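Local structure of PKS (4OQJ) at residues L530-A533 with G534-T538. The protein probably acts as the ketosynthase part of a modular polyketide synthase in oxazolomycin biosynthesis, extending acyl chains by carbon-carbon bond formation. Residues are numbered along the deposited sequence; the frame is centred on the assembly and turned at random.
Sequences LGDA and GRVMT
Asp-532 and Val-536 touch loosely, OD1 to CG2, through the torsions of both side chains. In Asp-532, CG lies between the backbone N and the carbonyl carbon (chi1 48°). In Val-536, CG1 is anti to the backbone N (chi1 170°), which puts CG2 beside that N. The two side chains cross at about a right angle, with OD1 4.2 Å from CG2, a loose van der Waals contact. The motif is a beta turn of type I/III, Asp-532 to Arg-535, overlapped by a five-residue alpha turn that ends at Val-536. Ala-533 and Gly-534 occupy its central corner positions, both near 3-10 values.

The carbonyl O of Asp-532 accepts two backbone bonds. Arg-535 N reaches it at 2.9 Å in an almost straight bond (175° at the hydrogen). Val-536 N reaches it at 3.1 Å from the other face of the carbonyl plane. Both donors are tilted off that plane. The two bonds to one oxygen hold the turn together.

The turn joins helix 521-530 to strand 536-539, an outermost strand of a three-stranded antiparallel sheet. The sheet is consistent with the linker domain that follows the ketosynthase in related synthases. Gly-531, the first residue beyond the helix, has a positive phi, and its CA lies 4.5 Å from Val-536 CG2. Val-536 is buried and also packs on Arg-514 and Leu-516 of strand 512-518.

The Arg-535 chain is bent at its third torsion, and its guanidinium is held by partners outside the turn. NH1 forms a salt bridge with Asp-523, and NH2 hydrogen-bonds to Val-517 O. The charged ends of Asp-532 and Arg-535 do not touch: OD2 and NE are 5.7 Å apart. Across the turn, Ala-533 CA makes a C-H...O contact with Val-536 O at 3.4 Å.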
# COMPACT_ATOMS: atom_id res chain seq x y z
N LEU A 530 35.00 9.01 31.52
CA LEU A 530 36.44 9.13 31.78
C LEU A 530 37.30 8.46 30.70
O LEU A 530 38.37 8.96 30.34
CB LEU A 530 36.78 8.55 33.16
CG LEU A 530 36.06 9.13 34.38
CD1 LEU A 530 36.81 8.84 35.68
CD2 LEU A 530 35.79 10.62 34.24
N GLY A 531 36.84 7.32 30.19
CA GLY A 531 37.55 6.64 29.12
C GLY A 531 38.87 6.05 29.57
O GLY A 531 39.82 5.93 28.79
N ASP A 532 38.92 5.66 30.83
CA ASP A 532 40.14 5.14 31.45
C ASP A 532 40.32 3.64 31.19
O ASP A 532 39.54 2.81 31.66
CB ASP A 532 40.09 5.42 32.95
CG ASP A 532 38.77 5.00 33.58
OD1 ASP A 532 37.74 5.00 32.84
OD2 ASP A 532 38.76 4.67 34.79
N ALA A 533 41.38 3.30 30.45
CA ALA A 533 41.57 1.94 29.93
C ALA A 533 41.56 0.87 31.01
O ALA A 533 41.39 -0.32 30.71
CB ALA A 533 42.86 1.87 29.14
N GLY A 534 41.73 1.27 32.26
CA GLY A 534 41.70 0.32 33.36
C GLY A 534 40.38 -0.41 33.44
O GLY A 534 40.33 -1.55 33.91
N ARG A 535 39.31 0.23 32.96
CA ARG A 535 37.97 -0.33 33.05
C ARG A 535 37.31 -0.41 31.68
O ARG A 535 36.62 -1.37 31.38
CB ARG A 535 37.09 0.51 33.96
CG ARG A 535 37.54 0.60 35.40
CD ARG A 535 36.45 1.26 36.22
NE ARG A 535 35.24 0.45 36.18
CZ ARG A 535 34.09 0.79 36.74
NH1 ARG A 535 33.97 1.95 37.38
NH2 ARG A 535 33.05 -0.03 36.66
N VAL A 536 37.52 0.63 30.88
CA VAL A 536 36.92 0.73 29.55
C VAL A 536 37.83 0.07 28.53
O VAL A 536 38.98 0.46 28.34
CB VAL A 536 36.64 2.20 29.18
CG1 VAL A 536 36.25 2.34 27.70
CG2 VAL A 536 35.55 2.76 30.07
N MSE A 537 37.30 -0.96 27.88
CA MSE A 537 38.05 -1.73 26.90
C MSE A 537 37.64 -1.28 25.52
O MSE A 537 36.45 -1.17 25.23
CB MSE A 537 37.76 -3.23 27.07
CG MSE A 537 38.02 -3.74 28.50
SE MSE A 537 37.39 -5.56 28.82
CE MSE A 537 35.57 -5.17 29.34
N THR A 538 38.63 -1.01 24.67
CA THR A 538 38.37 -0.58 23.30
C THR A 538 39.24 -1.37 22.34
O THR A 538 40.43 -1.54 22.60
CB THR A 538 38.66 0.92 23.10
OG1 THR A 538 37.99 1.69 24.10
CG2 THR A 538 38.21 1.37 21.72